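Local coordinates for Sso-CP2 metallo-carboxypetidase (PDB 4MMO), which is a zinc-dependent metallo-carboxypeptidase of the M20 family that probably trims residues from the carboxyl ends of peptides, at residues Glu137-Glu149 with Gly379-Gly391. Numbering follows the deposited sequence.
Sequences EEIGSVNLEDYIE and GTQPMGLFVYKLG. With SO4 (sulfate ion), chain D.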
ATOM      1  N   GLU A 137       9.851 -24.011   4.096  1.00 44.66           N
ATOM      2  CA  GLU A 137       8.619 -24.219   3.340  1.00 36.71           C
ATOM      3  C   GLU A 137       7.730 -22.979   3.372  1.00 41.70           C
ATOM      4  O   GLU A 137       7.093 -22.638   2.374  1.00 51.22           O
ATOM      5  CB  GLU A 137       7.851 -25.427   3.876  1.00 43.10           C
ATOM      6  CG  GLU A 137       6.776 -25.945   2.919  1.00 38.80           C
ATOM      7  CD  GLU A 137       5.472 -25.173   2.990  1.00 53.73           C
ATOM      8  OE1 GLU A 137       5.165 -24.595   4.055  1.00 42.75           O
ATOM      9  OE2 GLU A 137       4.747 -25.151   1.972  1.00 48.85           O
ATOM     10  N   GLU A 138       7.690 -22.313   4.521  1.00 38.50           N
ATOM     11  CA  GLU A 138       6.846 -21.140   4.697  1.00 44.95           C
ATOM     12  C   GLU A 138       7.411 -19.897   4.007  1.00 49.10           C
ATOM     13  O   GLU A 138       6.724 -18.879   3.908  1.00 54.54           O
ATOM     14  CB  GLU A 138       6.647 -20.858   6.187  1.00 54.23           C
ATOM     15  CG  GLU A 138       5.998 -21.998   6.954  1.00 40.11           C
ATOM     16  CD  GLU A 138       4.560 -22.240   6.548  1.00 49.95           C
ATOM     17  OE1 GLU A 138       4.043 -21.491   5.693  1.00 50.79           O
ATOM     18  OE2 GLU A 138       3.943 -23.181   7.089  1.00 47.54           O
ATOM     19  N   ILE A 139       8.658 -19.980   3.545  1.00 44.37           N
ATOM     20  CA  ILE A 139       9.277 -18.896   2.785  1.00 44.41           C
ATOM     21  C   ILE A 139       9.656 -19.350   1.375  1.00 52.96           C
ATOM     22  O   ILE A 139      10.632 -18.872   0.801  1.00 52.75           O
ATOM     23  CB  ILE A 139      10.522 -18.320   3.506  1.00 52.45           C
ATOM     24  CG1 ILE A 139      11.581 -19.405   3.717  1.00 57.81           C
ATOM     25  CG2 ILE A 139      10.111 -17.710   4.837  1.00 39.32           C
ATOM     26  CD1 ILE A 139      12.922 -18.871   4.167  1.00 56.05           C
ATOM     27  N   GLY A 140       8.884 -20.285   0.830  1.00 40.57           N
ATOM     28  CA  GLY A 140       9.020 -20.664  -0.565  1.00 46.62           C
ATOM     29  C   GLY A 140      10.082 -21.702  -0.881  1.00 45.67           C
ATOM     30  O   GLY A 140      10.349 -21.959  -2.055  1.00 56.37           O
ATOM     31  N   SER A 141      10.682 -22.299   0.147  1.00 40.22           N
ATOM     32  CA  SER A 141      11.686 -23.350  -0.044  1.00 52.05           C
ATOM     33  C   SER A 141      12.810 -22.877  -0.961  1.00 57.61           C
ATOM     34  O   SER A 141      13.256 -23.616  -1.843  1.00 45.07           O
ATOM     35  CB  SER A 141      11.043 -24.615  -0.636  1.00 44.50           C
ATOM     36  OG  SER A 141       9.945 -25.061   0.142  1.00 47.46           O
ATOM     37  N   VAL A 142      13.261 -21.645  -0.740  1.00 64.90           N
ATOM     38  CA  VAL A 142      14.211 -20.981  -1.631  1.00 65.83           C
ATOM     39  C   VAL A 142      15.464 -21.812  -1.887  1.00 46.30           C
ATOM     40  O   VAL A 142      15.903 -21.937  -3.031  1.00 51.25           O
ATOM     41  CB  VAL A 142      14.629 -19.602  -1.069  1.00 92.79           C
ATOM     42  CG1 VAL A 142      15.660 -18.930  -1.972  1.00108.20           C
ATOM     43  CG2 VAL A 142      13.414 -18.709  -0.913  1.00 97.20           C
ATOM     44  N   ASN A 143      16.031 -22.383  -0.830  1.00 35.75           N
ATOM     45  CA  ASN A 143      17.290 -23.111  -0.943  1.00 51.56           C
ATOM     46  C   ASN A 143      17.151 -24.631  -1.008  1.00 51.68           C
ATOM     47  O   ASN A 143      18.144 -25.344  -0.885  1.00 50.74           O
ATOM     48  CB  ASN A 143      18.217 -22.723   0.210  1.00 68.41           C
ATOM     49  CG  ASN A 143      18.588 -21.256   0.177  1.00 71.67           C
ATOM     50  OD1 ASN A 143      19.232 -20.793  -0.764  1.00 66.31           O
ATOM     51  ND2 ASN A 143      18.179 -20.514   1.202  1.00 60.57           N
ATOM     52  N   LEU A 144      15.934 -25.133  -1.215  1.00 45.37           N
ATOM     53  CA  LEU A 144      15.710 -26.578  -1.183  1.00 48.84           C
ATOM     54  C   LEU A 144      16.160 -27.270  -2.466  1.00 41.87           C
ATOM     55  O   LEU A 144      16.666 -28.392  -2.427  1.00 51.07           O
ATOM     56  CB  LEU A 144      14.238 -26.909  -0.918  1.00 39.79           C
ATOM     57  CG  LEU A 144      13.923 -28.408  -0.864  1.00 38.89           C
ATOM     58  CD1 LEU A 144      14.708 -29.088   0.247  1.00 37.82           C
ATOM     59  CD2 LEU A 144      12.431 -28.651  -0.689  1.00 41.84           C
ATOM     60  N   GLU A 145      15.966 -26.610  -3.604  1.00 35.57           N
ATOM     61  CA  GLU A 145      16.312 -27.213  -4.887  1.00 50.52           C
ATOM     62  C   GLU A 145      17.811 -27.469  -4.991  1.00 59.03           C
ATOM     63  O   GLU A 145      18.229 -28.542  -5.419  1.00 48.44           O
ATOM     64  CB  GLU A 145      15.850 -26.335  -6.049  1.00 46.42           C
ATOM     65  CG  GLU A 145      16.158 -26.933  -7.416  1.00 58.54           C
ATOM     66  CD  GLU A 145      15.605 -26.109  -8.559  1.00 77.33           C
ATOM     67  OE1 GLU A 145      14.929 -25.093  -8.292  1.00 75.07           O
ATOM     68  OE2 GLU A 145      15.849 -26.479  -9.727  1.00 92.03           O
ATOM     69  N   ASP A 146      18.613 -26.482  -4.596  1.00 47.14           N
ATOM     70  CA  ASP A 146      20.066 -26.606  -4.657  1.00 60.60           C
ATOM     71  C   ASP A 146      20.533 -27.820  -3.867  1.00 55.12           C
ATOM     72  O   ASP A 146      21.443 -28.533  -4.285  1.00 45.72           O
ATOM     73  CB  ASP A 146      20.744 -25.344  -4.113  1.00 78.50           C
ATOM     74  CG  ASP A 146      20.573 -24.146  -5.027  1.00 88.59           C
ATOM     75  OD1 ASP A 146      20.422 -24.342  -6.251  1.00 86.69           O
ATOM     76  OD2 ASP A 146      20.595 -23.004  -4.521  1.00108.86           O
ATOM     77  N   TYR A 147      19.905 -28.057  -2.723  1.00 38.44           N
ATOM     78  CA  TYR A 147      20.239 -29.222  -1.920  1.00 51.44           C
ATOM     79  C   TYR A 147      19.845 -30.524  -2.625  1.00 51.30           C
ATOM     80  O   TYR A 147      20.595 -31.500  -2.609  1.00 53.16           O
ATOM     81  CB  TYR A 147      19.561 -29.150  -0.556  1.00 53.76           C
ATOM     82  CG  TYR A 147      19.548 -30.480   0.146  1.00 50.99           C
ATOM     83  CD1 TYR A 147      20.688 -30.969   0.767  1.00 63.34           C
ATOM     84  CD2 TYR A 147      18.403 -31.257   0.173  1.00 44.46           C
ATOM     85  CE1 TYR A 147      20.682 -32.193   1.400  1.00 67.32           C
ATOM     86  CE2 TYR A 147      18.389 -32.479   0.804  1.00 58.57           C
ATOM     87  CZ  TYR A 147      19.530 -32.945   1.416  1.00 56.23           C
ATOM     88  OH  TYR A 147      19.518 -34.165   2.047  1.00 68.22           O
ATOM     89  N   ILE A 148      18.670 -30.537  -3.243  1.00 41.32           N
ATOM     90  CA  ILE A 148      18.171 -31.752  -3.882  1.00 42.80           C
ATOM     91  C   ILE A 148      18.994 -32.104  -5.116  1.00 48.65           C
ATOM     92  O   ILE A 148      19.288 -33.274  -5.358  1.00 43.40           O
ATOM     93  CB  ILE A 148      16.675 -31.621  -4.254  1.00 48.46           C
ATOM     94  CG1 ILE A 148      15.826 -31.637  -2.981  1.00 45.76           C
ATOM     95  CG2 ILE A 148      16.235 -32.754  -5.192  1.00 37.84           C
ATOM     96  CD1 ILE A 148      14.354 -31.356  -3.203  1.00 44.36           C
ATOM     97  N   GLU A 149      19.374 -31.093  -5.890  1.00 44.72           N
ATOM     98  CA  GLU A 149      20.104 -31.332  -7.132  1.00 51.31           C
ATOM     99  C   GLU A 149      21.490 -31.932  -6.889  1.00 57.02           C
ATOM    100  O   GLU A 149      22.061 -32.553  -7.783  1.00 53.28           O
ATOM    101  CB  GLU A 149      20.231 -30.041  -7.944  1.00 45.35           C
ATOM    102  CG  GLU A 149      18.899 -29.450  -8.404  1.00 52.98           C
ATOM    103  CD  GLU A 149      18.262 -30.217  -9.554  1.00 64.44           C
ATOM    104  OE1 GLU A 149      18.659 -31.372  -9.814  1.00 61.29           O
ATOM    105  OE2 GLU A 149      17.359 -29.654 -10.206  1.00 53.54           O
ATOM    106  N   GLY A 379      -3.290 -24.121  -3.435  1.00 37.86           N
ATOM    107  CA  GLY A 379      -2.040 -23.529  -2.997  1.00 29.98           C
ATOM    108  C   GLY A 379      -0.819 -24.212  -3.580  1.00 38.98           C
ATOM    109  O   GLY A 379      -0.923 -25.007  -4.522  1.00 40.85           O
ATOM    110  N   THR A 380       0.338 -23.905  -3.000  1.00 33.28           N
ATOM    111  CA  THR A 380       1.625 -24.309  -3.555  1.00 36.85           C
ATOM    112  C   THR A 380       2.470 -25.041  -2.523  1.00 45.76           C
ATOM    113  O   THR A 380       2.343 -24.815  -1.322  1.00 45.42           O
ATOM    114  CB  THR A 380       2.403 -23.081  -4.076  1.00 27.93           C
ATOM    115  OG1 THR A 380       1.665 -22.467  -5.139  1.00 42.78           O
ATOM    116  CG2 THR A 380       3.794 -23.471  -4.592  1.00 27.73           C
ATOM    117  N   GLN A 381       3.338 -25.915  -3.017  1.00 49.45           N
ATOM    118  CA  GLN A 381       4.199 -26.742  -2.188  1.00 42.31           C
ATOM    119  C   GLN A 381       5.318 -27.215  -3.121  1.00 28.63           C
ATOM    120  O   GLN A 381       5.114 -27.272  -4.332  1.00 42.42           O
ATOM    121  CB  GLN A 381       3.380 -27.914  -1.628  1.00 58.77           C
ATOM    122  CG  GLN A 381       4.035 -28.700  -0.508  1.00 72.34           C
ATOM    123  CD  GLN A 381       3.151 -29.797   0.090  1.00 68.41           C
ATOM    124  OE1 GLN A 381       3.612 -30.564   0.936  1.00 54.45           O
ATOM    125  NE2 GLN A 381       1.887 -29.875  -0.338  1.00 58.81           N
ATOM    126  N   PRO A 382       6.511 -27.529  -2.582  1.00 39.19           N
ATOM    127  CA  PRO A 382       7.606 -27.879  -3.504  1.00 37.48           C
ATOM    128  C   PRO A 382       7.536 -29.306  -4.075  1.00 35.10           C
ATOM    129  O   PRO A 382       8.566 -29.943  -4.307  1.00 34.75           O
ATOM    130  CB  PRO A 382       8.860 -27.677  -2.641  1.00 39.84           C
ATOM    131  CG  PRO A 382       8.393 -27.894  -1.249  1.00 44.06           C
ATOM    132  CD  PRO A 382       6.997 -27.349  -1.201  1.00 37.18           C
ATOM    133  N   MET A 383       6.322 -29.788  -4.324  1.00 32.78           N
ATOM    134  CA  MET A 383       6.107 -31.092  -4.938  1.00 35.06           C
ATOM    135  C   MET A 383       6.827 -31.182  -6.278  1.00 31.01           C
ATOM    136  O   MET A 383       7.344 -32.238  -6.648  1.00 35.56           O
ATOM    137  CB  MET A 383       4.610 -31.315  -5.138  1.00 33.83           C
ATOM    138  CG  MET A 383       4.206 -32.730  -5.493  1.00 38.22           C
ATOM    139  SD  MET A 383       2.422 -32.936  -5.297  1.00 43.48           S
ATOM    140  CE  MET A 383       2.180 -34.582  -5.953  1.00 62.25           C
ATOM    141  N   GLY A 384       6.869 -30.061  -6.992  1.00 33.19           N
ATOM    142  CA  GLY A 384       7.507 -29.992  -8.296  1.00 31.95           C
ATOM    143  C   GLY A 384       8.949 -30.453  -8.305  1.00 36.45           C
ATOM    144  O   GLY A 384       9.395 -31.078  -9.263  1.00 43.91           O
ATOM    145  N   LEU A 385       9.684 -30.150  -7.241  1.00 33.10           N
ATOM    146  CA  LEU A 385      11.083 -30.548  -7.159  1.00 40.61           C
ATOM    147  C   LEU A 385      11.213 -32.063  -7.119  1.00 45.43           C
ATOM    148  O   LEU A 385      12.077 -32.639  -7.778  1.00 46.91           O
ATOM    149  CB  LEU A 385      11.741 -29.944  -5.917  1.00 36.12           C
ATOM    150  CG  LEU A 385      11.712 -28.422  -5.825  1.00 39.34           C
ATOM    151  CD1 LEU A 385      12.457 -27.969  -4.580  1.00 45.46           C
ATOM    152  CD2 LEU A 385      12.301 -27.779  -7.081  1.00 36.91           C
ATOM    153  N   PHE A 386      10.350 -32.708  -6.345  1.00 36.63           N
ATOM    154  CA  PHE A 386      10.437 -34.146  -6.162  1.00 33.45           C
ATOM    155  C   PHE A 386      10.008 -34.882  -7.428  1.00 39.74           C
ATOM    156  O   PHE A 386      10.614 -35.879  -7.815  1.00 31.87           O
ATOM    157  CB  PHE A 386       9.604 -34.570  -4.952  1.00 26.55           C
ATOM    158  CG  PHE A 386      10.121 -34.020  -3.654  1.00 29.28           C
ATOM    159  CD1 PHE A 386      11.180 -34.630  -3.004  1.00 42.10           C
ATOM    160  CD2 PHE A 386       9.567 -32.881  -3.098  1.00 42.69           C
ATOM    161  CE1 PHE A 386      11.671 -34.123  -1.818  1.00 44.28           C
ATOM    162  CE2 PHE A 386      10.051 -32.369  -1.905  1.00 34.68           C
ATOM    163  CZ  PHE A 386      11.105 -32.990  -1.265  1.00 46.13           C
ATOM    164  N   VAL A 387       8.982 -34.368  -8.092  1.00 36.53           N
ATOM    165  CA  VAL A 387       8.472 -34.998  -9.303  1.00 38.50           C
ATOM    166  C   VAL A 387       9.392 -34.760 -10.502  1.00 41.31           C
ATOM    167  O   VAL A 387       9.704 -35.688 -11.238  1.00 35.46           O
ATOM    168  CB  VAL A 387       7.055 -34.494  -9.630  1.00 40.52           C
ATOM    169  CG1 VAL A 387       6.560 -35.072 -10.952  1.00 30.96           C
ATOM    170  CG2 VAL A 387       6.103 -34.860  -8.507  1.00 35.79           C
ATOM    171  N   TYR A 388       9.832 -33.519 -10.692  1.00 47.75           N
ATOM    172  CA  TYR A 388      10.566 -33.155 -11.902  1.00 40.22           C
ATOM    173  C   TYR A 388      12.077 -33.293 -11.764  1.00 38.28           C
ATOM    174  O   TYR A 388      12.743 -33.751 -12.693  1.00 54.07           O
ATOM    175  CB  TYR A 388      10.209 -31.730 -12.328  1.00 27.94           C
ATOM    176  CG  TYR A 388       8.753 -31.575 -12.706  1.00 31.69           C
ATOM    177  CD1 TYR A 388       8.144 -32.472 -13.575  1.00 38.86           C
ATOM    178  CD2 TYR A 388       7.985 -30.549 -12.182  1.00 31.30           C
ATOM    179  CE1 TYR A 388       6.814 -32.344 -13.919  1.00 49.28           C
ATOM    180  CE2 TYR A 388       6.649 -30.413 -12.521  1.00 43.57           C
ATOM    181  CZ  TYR A 388       6.071 -31.312 -13.387  1.00 48.58           C
ATOM    182  OH  TYR A 388       4.744 -31.181 -13.726  1.00 59.03           O
ATOM    183  N   LYS A 389      12.622 -32.901 -10.618  1.00 40.40           N
ATOM    184  CA  LYS A 389      14.069 -32.928 -10.441  1.00 43.73           C
ATOM    185  C   LYS A 389      14.546 -34.294  -9.951  1.00 46.06           C
ATOM    186  O   LYS A 389      15.560 -34.801 -10.424  1.00 59.52           O
ATOM    187  CB  LYS A 389      14.526 -31.813  -9.499  1.00 35.11           C
ATOM    188  CG  LYS A 389      13.930 -30.453  -9.823  1.00 38.88           C
ATOM    189  CD  LYS A 389      14.250 -30.018 -11.248  1.00 46.82           C
ATOM    190  CE  LYS A 389      13.713 -28.623 -11.535  1.00 53.63           C
ATOM    191  NZ  LYS A 389      14.198 -28.082 -12.837  1.00 55.48           N
ATOM    192  N   LEU A 390      13.811 -34.890  -9.014  1.00 51.94           N
ATOM    193  CA  LEU A 390      14.141 -36.229  -8.524  1.00 40.77           C
ATOM    194  C   LEU A 390      13.479 -37.317  -9.363  1.00 44.08           C
ATOM    195  O   LEU A 390      13.784 -38.500  -9.209  1.00 49.47           O
ATOM    196  CB  LEU A 390      13.731 -36.394  -7.057  1.00 39.20           C
ATOM    197  CG  LEU A 390      14.728 -35.959  -5.982  1.00 52.13           C
ATOM    198  CD1 LEU A 390      14.133 -36.215  -4.608  1.00 49.18           C
ATOM    199  CD2 LEU A 390      16.063 -36.680  -6.114  1.00 47.90           C
ATOM    200  N   GLY A 391      12.565 -36.919 -10.240  1.00 41.93           N
ATOM    201  CA  GLY A 391      11.936 -37.855 -11.151  1.00 41.83           C
ATOM    202  C   GLY A 391      11.029 -38.864 -10.473  1.00 46.69           C
ATOM    203  O   GLY A 391      10.869 -39.976 -10.971  1.00 45.49           O
TER
HETATM  204  S   SO4 D 502       0.766 -21.774  -0.105  1.00104.96           S
HETATM  205  O1  SO4 D 502       0.910 -20.376   0.283  1.00111.39           O
HETATM  206  O2  SO4 D 502       1.888 -22.564   0.428  1.00113.39           O
HETATM  207  O3  SO4 D 502      -0.564 -22.176   0.370  1.00 74.18           O
HETATM  208  O4  SO4 D 502       0.787 -21.903  -1.558  1.00 99.02           O
HETATM  209  O   HOH W   1      14.952 -25.672 -12.451  1.00 66.11           O
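Ile148 overlaps Leu385, Phe386 and Leu390 with its two branches. Its CD1 sits over one face of the Phe386 ring, 4.0 Å above the plane and offset toward the rim, while also meeting Leu385 CB. The other branch goes elsewhere: CG2, anti to the backbone N, presses on Leu390 CG at 3.6 Å. Leu385 in turn lays CD1 against the backbone of Glu145, 3.9 Å from its N, and its CD2 lies across the extended chain of Glu145. Leu144 CD2 bridges Leu385 CD1 and Pro382 CG, an atom that also packs 3.5 Å from Ser141 OG; that hydroxyl is hydrogen-bonded to Glu134. No direct hydrogen bond joins the two segments, and apolar packing carries the interior.

Charges close one end. The Lys389 chain, bent at chi2 (-58°), passes its CD 3.3 Å from Glu149 OE2 and reaches Glu145 OE2 with NZ in a long salt bridge of 3.9 Å. A water makes good the gap, donating to Glu145 OE2 and accepting from Lys389 NZ at 2.6 Å. With an alanine in place of Lys389, Glu145 would probably lose its long ion pair, Glu149 a nearby positive charge and the water its amine donor.

The short helices 144-149 and 383-389 run roughly parallel, at 27°, with strand 128-134 touched by Leu144, Pro382 and Phe386. Past Pro382, toward Gln381, the contact runs on to the metal centre: Glu137 lies beside His71 and the bound zinc, and Gln381 OE1 accepts from the backbone N of the zinc ligand Glu163. Such helix packing against a mixed sheet, with loops leading into the metal centre, is characteristic of the alpha/beta catalytic domain of M20 metallopeptidases.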